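The same site in two structures of redox-sensing transcriptional repressor Rex from Thermoanaerobacter ethanolicus, which probably modulates transcription in response to changes in the cellular NADH/NAD+ redox state, acting as a DNA-binding homodimer: PDB 3WGH (chain A, 2.05 Å), residues Ala98-Thr103 and Leu125-Val130, and PDB 3WGG (chain B, 2.10 Å), residues Ala98-Thr103 and Leu125-Val130. Structure 2 is superposed on structure 1 by the backbone atoms of these residues (RMSD 0.42 Å); each is numbered along its deposited sequence.

Structure 1 (3WGH); sequences AIANYT and LKIRDV. With NAI (1,4-dihydronicotinamide adenine dinucleotide), chain C.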
loop_
_atom_site.group_PDB
_atom_site.type_symbol
_atom_site.label_atom_id
_atom_site.label_comp_id
_atom_site.label_asym_id
_atom_site.label_seq_id
_atom_site.Cartn_x
_atom_site.Cartn_y
_atom_site.Cartn_z
ATOM N N ALA A 98 -12.953 5.311 -4.319
ATOM C CA ALA A 98 -11.840 5.947 -3.638
ATOM C C ALA A 98 -10.657 6.196 -4.588
ATOM O O ALA A 98 -10.158 7.321 -4.684
ATOM C CB ALA A 98 -11.403 5.131 -2.365
ATOM N N ILE A 99 -10.251 5.165 -5.342
ATOM C CA ILE A 99 -9.142 5.306 -6.319
ATOM C C ILE A 99 -9.472 6.327 -7.438
ATOM O O ILE A 99 -8.687 7.214 -7.727
ATOM C CB ILE A 99 -8.741 3.921 -6.921
ATOM C CG1 ILE A 99 -8.176 2.977 -5.838
ATOM C CG2 ILE A 99 -7.760 4.102 -8.137
ATOM C CD1 ILE A 99 -7.214 3.632 -4.893
ATOM N N ALA A 100 -10.649 6.204 -8.037
ATOM C CA ALA A 100 -11.119 7.154 -9.029
ATOM C C ALA A 100 -11.018 8.622 -8.567
ATOM O O ALA A 100 -10.576 9.502 -9.330
ATOM C CB ALA A 100 -12.522 6.816 -9.431
ATOM N N ASN A 101 -11.365 8.876 -7.311
ATOM C CA ASN A 101 -11.357 10.254 -6.778
ATOM C C ASN A 101 -10.008 10.727 -6.296
ATOM O O ASN A 101 -9.863 11.866 -5.870
ATOM C CB ASN A 101 -12.412 10.443 -5.686
ATOM C CG ASN A 101 -13.819 10.454 -6.254
ATOM O OD1 ASN A 101 -14.118 11.232 -7.160
ATOM N ND2 ASN A 101 -14.670 9.562 -5.769
ATOM N N TYR A 102 -9.009 9.866 -6.329
ATOM C CA TYR A 102 -7.682 10.320 -6.003
ATOM C C TYR A 102 -7.020 11.051 -7.200
ATOM O O TYR A 102 -6.211 10.462 -7.923
ATOM C CB TYR A 102 -6.814 9.150 -5.529
ATOM C CG TYR A 102 -5.716 9.596 -4.590
ATOM C CD1 TYR A 102 -6.009 10.256 -3.387
ATOM C CD2 TYR A 102 -4.377 9.403 -4.927
ATOM C CE1 TYR A 102 -4.981 10.702 -2.529
ATOM C CE2 TYR A 102 -3.341 9.849 -4.091
ATOM C CZ TYR A 102 -3.651 10.485 -2.901
ATOM O OH TYR A 102 -2.628 10.853 -2.085
ATOM N N THR A 103 -7.306 12.342 -7.352
ATOM C CA THR A 103 -6.859 13.124 -8.528
ATOM C C THR A 103 -5.345 13.373 -8.582
ATOM O O THR A 103 -4.806 13.866 -9.577
ATOM C CB THR A 103 -7.560 14.507 -8.603
ATOM O OG1 THR A 103 -7.167 15.290 -7.471
ATOM C CG2 THR A 103 -9.071 14.354 -8.596
ATOM N N LEU A 125 -23.472 6.641 -13.366
ATOM C CA LEU A 125 -22.935 7.458 -12.283
ATOM C C LEU A 125 -21.684 8.202 -12.748
ATOM O O LEU A 125 -20.841 7.634 -13.442
ATOM C CB LEU A 125 -22.674 6.601 -11.026
ATOM C CG LEU A 125 -21.975 7.204 -9.796
ATOM C CD1 LEU A 125 -22.936 8.031 -8.920
ATOM C CD2 LEU A 125 -21.289 6.117 -8.963
ATOM N N LYS A 126 -21.588 9.477 -12.379
ATOM C CA LYS A 126 -20.484 10.354 -12.753
ATOM C C LYS A 126 -19.443 10.430 -11.643
ATOM O O LYS A 126 -19.748 10.810 -10.517
ATOM C CB LYS A 126 -20.996 11.775 -13.013
ATOM C CG LYS A 126 -21.578 12.023 -14.401
ATOM C CD LYS A 126 -20.544 12.636 -15.365
ATOM C CE LYS A 126 -21.224 13.547 -16.417
ATOM N NZ LYS A 126 -22.285 12.826 -17.186
ATOM N N ILE A 127 -18.208 10.081 -11.972
ATOM C CA ILE A 127 -17.079 10.261 -11.071
ATOM C C ILE A 127 -16.030 11.031 -11.867
ATOM O O ILE A 127 -15.627 10.608 -12.954
ATOM C CB ILE A 127 -16.537 8.892 -10.530
ATOM C CG1 ILE A 127 -17.640 8.169 -9.753
ATOM C CG2 ILE A 127 -15.307 9.102 -9.603
ATOM C CD1 ILE A 127 -17.619 6.648 -9.851
ATOM N N ARG A 128 -15.627 12.185 -11.342
ATOM C CA ARG A 128 -14.898 13.189 -12.120
ATOM C C ARG A 128 -15.594 13.388 -13.456
ATOM O O ARG A 128 -16.750 13.796 -13.524
ATOM C CB ARG A 128 -13.439 12.776 -12.368
ATOM C CG ARG A 128 -12.796 11.885 -11.308
ATOM C CD ARG A 128 -11.735 12.624 -10.503
ATOM N NE ARG A 128 -12.328 13.393 -9.410
ATOM C CZ ARG A 128 -12.389 14.724 -9.370
ATOM N NH1 ARG A 128 -12.951 15.326 -8.325
ATOM N NH2 ARG A 128 -11.883 15.457 -10.359
ATOM N N ASP A 129 -14.890 13.055 -14.528
ATOM C CA ASP A 129 -15.415 13.303 -15.869
ATOM C C ASP A 129 -15.818 12.003 -16.559
ATOM O O ASP A 129 -15.991 11.970 -17.778
ATOM C CB ASP A 129 -14.385 14.074 -16.715
ATOM C CG ASP A 129 -12.968 13.541 -16.552
ATOM O OD1 ASP A 129 -12.285 13.299 -17.577
ATOM O OD2 ASP A 129 -12.528 13.357 -15.392
ATOM N N VAL A 130 -15.912 10.917 -15.798
ATOM C CA VAL A 130 -16.175 9.631 -16.420
ATOM C C VAL A 130 -17.479 9.100 -15.907
ATOM O O VAL A 130 -17.917 9.499 -14.847
ATOM C CB VAL A 130 -15.005 8.602 -16.259
ATOM C CG1 VAL A 130 -13.773 9.136 -16.940
ATOM C CG2 VAL A 130 -14.712 8.291 -14.807
HETATM P PA NAI C . -14.765 10.608 0.770
HETATM O O1A NAI C . -14.914 12.097 0.529
HETATM O O2A NAI C . -15.499 9.513 0.036
HETATM O O5B NAI C . -15.054 10.318 2.362
HETATM C C5B NAI C . -14.654 11.170 3.422
HETATM C C4B NAI C . -15.659 11.029 4.570
HETATM O O4B NAI C . -15.164 11.681 5.722
HETATM C C3B NAI C . -17.022 11.665 4.315
HETATM O O3B NAI C . -17.971 10.646 4.663
HETATM C C2B NAI C . -17.089 12.872 5.265
HETATM O O2B NAI C . -18.395 13.100 5.811
HETATM C C1B NAI C . -16.191 12.403 6.386
HETATM N N9A NAI C . -15.452 13.418 7.142
HETATM C C8A NAI C . -14.954 14.599 6.751
HETATM N N7A NAI C . -14.284 15.129 7.803
HETATM C C5A NAI C . -14.377 14.278 8.861
HETATM C C6A NAI C . -13.887 14.233 10.177
HETATM N N6A NAI C . -13.155 15.229 10.724
HETATM N N1A NAI C . -14.181 13.181 10.973
HETATM C C2A NAI C . -14.909 12.160 10.507
HETATM N N3A NAI C . -15.382 12.168 9.256
HETATM C C4A NAI C . -15.130 13.210 8.423
HETATM O O3 NAI C . -13.211 10.356 0.421
HETATM P PN NAI C . -12.488 8.928 0.157
HETATM O O1N NAI C . -12.468 8.608 -1.313
HETATM O O2N NAI C . -12.996 7.937 1.169
HETATM O O5D NAI C . -10.981 9.255 0.591
HETATM C C5D NAI C . -10.652 9.308 1.983
HETATM C C4D NAI C . -9.249 9.890 2.195
HETATM O O4D NAI C . -8.208 8.960 1.823
HETATM C C3D NAI C . -9.038 11.134 1.346
HETATM O O3D NAI C . -8.191 11.988 2.117
HETATM C C2D NAI C . -8.297 10.603 0.136
HETATM O O2D NAI C . -7.514 11.631 -0.478
HETATM C C1D NAI C . -7.423 9.540 0.773
HETATM N N1N NAI C . -6.896 8.511 -0.167
HETATM C C2N NAI C . -5.570 8.169 0.030
HETATM C C3N NAI C . -4.927 7.258 -0.702
HETATM C C7N NAI C . -3.522 6.901 -0.386
HETATM O O7N NAI C . -2.839 6.355 -1.225
HETATM N N7N NAI C . -3.024 7.169 0.834
HETATM C C4N NAI C . -5.674 6.566 -1.828
HETATM C C5N NAI C . -7.118 7.033 -1.965
HETATM C C6N NAI C . -7.667 7.927 -1.162
#
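Ala100 CB packs on Ile127 CG2 at 3.6 Å, joining the last turn of helix 94-100 to the edge hairpin of the Rossmann-type sheet, where a type II' turn links strands 126-127 and 130-134. Beside this apolar pair, the methyl CG2 of Thr103 lies over one face of the Arg128 guanidinium, 3.4 Å from CZ, and Arg128 CD runs past Ala100 O at 3.5 Å. Asn101 has CG anti to its carbonyl carbon (chi1 -72°), which carries OD1 to 3.5 Å from Ile127 CG2 and 3.6 Å from Arg128 NE; amide and guanidinium planes are nearly perpendicular (85°). On the far side of the segment, Tyr102 has CG anti to the backbone N (chi1 -153°), and the dihydronicotinamide of NADH lies over one face of its ring, while CE1 approaches ribose O2D at 3.4 Å. This NADH is hydrogen-bonded to Asp117 and Leu95 of the second subunit, so Tyr102 reaches a cofactor held across the dimer interface. Phe105 meets the ring, and Ala100 rests on Leu112 and Ile89 of the central strands.

How the two compare
A polar link to the dinucleotide is present in structure 2, where Asn101(B) ND2 donates to O1N of alpha-NAD+; NADH in structure 1 touches Ala98(A) and Tyr102(A) but not Asn101(A). The difference goes with a turn of the asparagine about its first torsion, from chi1 -72° in Asn101(A) to -171° in Asn101(B), which leaves the CG atoms 2.9 Å apart after superposition. CB keeps its touch with the carbonyl of residue 98, Ala98(A) or Ala98(B). Only in structure 2 does the amide also meet the threonine methyl, Asn101(B) OD1 lying 3.8 Å from Thr103(B) CG2. Thr103(B) itself touches alpha-NAD+, a neighbour that Thr103(A) does not have in NADH.

In the packing, Tyr102(A) and Tyr102(B) differ most. Chi1 passes from -153° to -95°, the OH atoms stand 4.9 Å apart, and the CA atoms 0.8 Å apart, while CB keeps its contact with the carbonyl oxygens of Ala98(A) and Ile99(A), or of Ala98(B) and Ile99(B). Phenol and nicotinamide in effect trade places: Tyr102(B) OH is 0.4 Å apart from the position of NADH C3N, and Tyr102(A) CE1 is 0.5 Å apart from that of alpha-NAD+ C3N. The position of the tyrosine ring is consistent with that of the nicotinamide in each complex. Ile99(A) and Ile99(B) coincide, whereas the exposed Lys126(A) and Lys126(B) chains diverge.

Structure 2 (3WGG); sequences AIANYT and LKIRDV. With 8NA (alpha-Diphosphopyridine nucleotide), chain D.
Between Ala100 CB and Ile127 CG2 the distance is 3.7 Å, an apolar touch between helix end and hairpin. The methyl CG2 of Thr103 lies over one face of the Arg128 guanidinium, 3.4 Å from CZ, and Arg128 CD passes Ala100 O at 3.6 Å. With CG anti to the backbone N (chi1 -171°), Asn101 directs its amide between cofactor and arginine: ND2 gives O1N of alpha-NAD+ a nearly straight hydrogen bond of 3.1 Å (177° at the hydrogen), while OD1 stands 3.5 Å from Arg128 NH1, the amide and guanidinium planes almost parallel (6°). The nicotinamide lies over one face of the Tyr102 ring, CE2 coming to 3.2 Å from C4N, and its carboxamide O7N is 3.1 Å from Thr103 N. Ser104 OG also bonds the cofactor, which is hydrogen-bonded to Asp117 and Leu95 of the second subunit as well, so both subunits grip it. Tyr102 meets Phe105 and packs on Leu195 of the second subunit; Ala100 rests on Leu112 and Ile89 of the central strands.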
loop_
_atom_site.group_PDB
_atom_site.type_symbol
_atom_site.label_atom_id
_atom_site.label_comp_id
_atom_site.label_asym_id
_atom_site.label_seq_id
_atom_site.Cartn_x
_atom_site.Cartn_y
_atom_site.Cartn_z
ATOM N N ALA B 98 -13.128 5.587 -4.344
ATOM C CA ALA B 98 -12.010 6.231 -3.629
ATOM C C ALA B 98 -10.808 6.351 -4.540
ATOM O O ALA B 98 -10.182 7.404 -4.632
ATOM C CB ALA B 98 -11.643 5.454 -2.361
ATOM N N ILE B 99 -10.487 5.299 -5.288
ATOM C CA ILE B 99 -9.288 5.392 -6.123
ATOM C C ILE B 99 -9.493 6.368 -7.281
ATOM O O ILE B 99 -8.544 7.064 -7.705
ATOM C CB ILE B 99 -8.913 4.008 -6.672
ATOM C CG1 ILE B 99 -8.564 3.034 -5.540
ATOM C CG2 ILE B 99 -7.782 4.089 -7.718
ATOM C CD1 ILE B 99 -7.511 3.541 -4.555
ATOM N N ALA B 100 -10.696 6.358 -7.875
ATOM C CA ALA B 100 -11.061 7.403 -8.854
ATOM C C ALA B 100 -10.870 8.800 -8.287
ATOM O O ALA B 100 -10.581 9.725 -9.057
ATOM C CB ALA B 100 -12.527 7.242 -9.369
ATOM N N ASN B 101 -11.001 8.961 -6.970
ATOM C CA ASN B 101 -10.779 10.285 -6.348
ATOM C C ASN B 101 -9.303 10.551 -5.844
ATOM O O ASN B 101 -9.023 11.473 -5.042
ATOM C CB ASN B 101 -11.866 10.501 -5.260
ATOM C CG ASN B 101 -11.885 11.893 -4.692
ATOM O OD1 ASN B 101 -11.612 12.853 -5.382
ATOM N ND2 ASN B 101 -12.200 12.010 -3.408
ATOM N N TYR B 102 -8.364 9.709 -6.271
ATOM C CA TYR B 102 -6.943 9.996 -6.072
ATOM C C TYR B 102 -6.493 10.861 -7.242
ATOM O O TYR B 102 -5.815 10.398 -8.151
ATOM C CB TYR B 102 -6.104 8.719 -5.986
ATOM C CG TYR B 102 -5.848 8.221 -4.568
ATOM C CD1 TYR B 102 -6.882 7.817 -3.742
ATOM C CD2 TYR B 102 -4.567 8.152 -4.072
ATOM C CE1 TYR B 102 -6.640 7.398 -2.415
ATOM C CE2 TYR B 102 -4.305 7.705 -2.796
ATOM C CZ TYR B 102 -5.350 7.304 -1.960
ATOM O OH TYR B 102 -5.047 6.892 -0.655
ATOM N N THR B 103 -6.885 12.122 -7.231
ATOM C CA THR B 103 -6.751 12.987 -8.436
ATOM C C THR B 103 -5.314 13.489 -8.724
ATOM O O THR B 103 -5.000 13.847 -9.868
ATOM C CB THR B 103 -7.708 14.202 -8.349
ATOM O OG1 THR B 103 -7.303 15.005 -7.252
ATOM C CG2 THR B 103 -9.157 13.751 -8.074
ATOM N N LEU B 125 -23.508 6.447 -13.585
ATOM C CA LEU B 125 -23.027 7.336 -12.525
ATOM C C LEU B 125 -21.843 8.173 -13.048
ATOM O O LEU B 125 -21.011 7.680 -13.819
ATOM C CB LEU B 125 -22.658 6.583 -11.238
ATOM C CG LEU B 125 -22.424 7.452 -9.980
ATOM C CD1 LEU B 125 -23.711 8.138 -9.458
ATOM C CD2 LEU B 125 -21.761 6.673 -8.832
ATOM N N LYS B 126 -21.811 9.449 -12.683
ATOM C CA LYS B 126 -20.686 10.297 -13.069
ATOM C C LYS B 126 -19.675 10.354 -11.943
ATOM O O LYS B 126 -20.021 10.656 -10.800
ATOM C CB LYS B 126 -21.143 11.704 -13.467
ATOM C CG LYS B 126 -21.430 11.837 -14.981
ATOM C CD LYS B 126 -21.611 13.310 -15.385
ATOM C CE LYS B 126 -23.091 13.743 -15.322
ATOM N NZ LYS B 126 -23.875 13.061 -16.397
ATOM N N ILE B 127 -18.434 10.018 -12.261
ATOM C CA ILE B 127 -17.369 10.190 -11.284
ATOM C C ILE B 127 -16.271 10.997 -11.965
ATOM O O ILE B 127 -15.718 10.582 -12.985
ATOM C CB ILE B 127 -16.869 8.858 -10.694
ATOM C CG1 ILE B 127 -18.014 8.127 -9.985
ATOM C CG2 ILE B 127 -15.744 9.113 -9.691
ATOM C CD1 ILE B 127 -17.892 6.604 -9.915
ATOM N N ARG B 128 -16.026 12.181 -11.406
ATOM C CA ARG B 128 -15.313 13.267 -12.072
ATOM C C ARG B 128 -15.878 13.423 -13.463
ATOM O O ARG B 128 -17.080 13.630 -13.644
ATOM C CB ARG B 128 -13.802 13.003 -12.126
ATOM C CG ARG B 128 -13.285 12.133 -10.980
ATOM C CD ARG B 128 -12.081 12.750 -10.299
ATOM N NE ARG B 128 -12.456 13.434 -9.065
ATOM C CZ ARG B 128 -12.348 14.742 -8.853
ATOM N NH1 ARG B 128 -12.709 15.246 -7.675
ATOM N NH2 ARG B 128 -11.873 15.546 -9.800
ATOM N N ASP B 129 -15.027 13.286 -14.460
ATOM C CA ASP B 129 -15.514 13.436 -15.816
ATOM C C ASP B 129 -15.945 12.101 -16.467
ATOM O O ASP B 129 -16.319 12.079 -17.652
ATOM C CB ASP B 129 -14.450 14.128 -16.659
ATOM C CG ASP B 129 -13.062 13.496 -16.491
ATOM O OD1 ASP B 129 -12.340 13.368 -17.517
ATOM O OD2 ASP B 129 -12.690 13.125 -15.340
ATOM N N VAL B 130 -15.870 10.979 -15.753
ATOM C CA VAL B 130 -16.223 9.727 -16.451
ATOM C C VAL B 130 -17.524 9.077 -16.000
ATOM O O VAL B 130 -18.050 9.388 -14.939
ATOM C CB VAL B 130 -15.082 8.668 -16.526
ATOM C CG1 VAL B 130 -14.057 9.051 -17.575
ATOM C CG2 VAL B 130 -14.472 8.430 -15.180
HETATM P PA 8NA D . -15.303 11.456 -0.000
HETATM O O1A 8NA D . -15.650 12.864 -0.324
HETATM O O2A 8NA D . -16.029 10.240 -0.544
HETATM O O5B 8NA D . -15.251 11.350 1.591
HETATM C C5B 8NA D . -14.688 12.439 2.320
HETATM C C4B 8NA D . -15.530 12.405 3.593
HETATM O O4B 8NA D . -14.843 12.989 4.679
HETATM C C3B 8NA D . -16.872 13.113 3.467
HETATM O O3B 8NA D . -17.725 12.173 4.102
HETATM C C2B 8NA D . -16.771 14.281 4.421
HETATM O O2B 8NA D . -17.955 14.616 5.159
HETATM C C1B 8NA D . -15.751 13.758 5.432
HETATM N N9A 8NA D . -14.934 14.850 5.997
HETATM C C8A 8NA D . -14.476 15.952 5.362
HETATM N N7A 8NA D . -13.771 16.694 6.276
HETATM C C5A 8NA D . -13.803 16.055 7.467
HETATM C C6A 8NA D . -13.239 16.311 8.729
HETATM N N6A 8NA D . -12.512 17.445 8.933
HETATM N N1A 8NA D . -13.441 15.431 9.739
HETATM C C2A 8NA D . -14.197 14.321 9.554
HETATM N N3A 8NA D . -14.748 14.061 8.324
HETATM C C4A 8NA D . -14.540 14.890 7.281
HETATM O O3 8NA D . -13.723 11.387 -0.271
HETATM P PN 8NA D . -12.915 10.020 -0.288
HETATM O O1N 8NA D . -12.989 9.521 -1.716
HETATM O O2N 8NA D . -13.338 9.078 0.798
HETATM O O5D 8NA D . -11.398 10.505 -0.082
HETATM C C5D 8NA D . -10.780 10.855 1.161
HETATM C C4D 8NA D . -9.290 11.138 0.904
HETATM O O4D 8NA D . -8.727 10.277 -0.094
HETATM C C3D 8NA D . -8.994 12.550 0.420
HETATM O O3D 8NA D . -7.678 12.850 0.925
HETATM C C2D 8NA D . -8.893 12.379 -1.079
HETATM O O2D 8NA D . -8.026 13.363 -1.659
HETATM C C1D 8NA D . -8.326 10.987 -1.261
HETATM N N1N 8NA D . -6.841 10.939 -1.380
HETATM C C2N 8NA D . -6.211 11.276 -2.567
HETATM C C3N 8NA D . -4.872 11.170 -2.736
HETATM C C7N 8NA D . -4.274 11.594 -4.008
HETATM O O7N 8NA D . -4.917 12.299 -4.781
HETATM N N7N 8NA D . -3.015 11.192 -4.247
HETATM C C4N 8NA D . -3.969 10.646 -1.641
HETATM C C5N 8NA D . -4.753 10.230 -0.430
HETATM C C6N 8NA D . -6.089 10.368 -0.366
#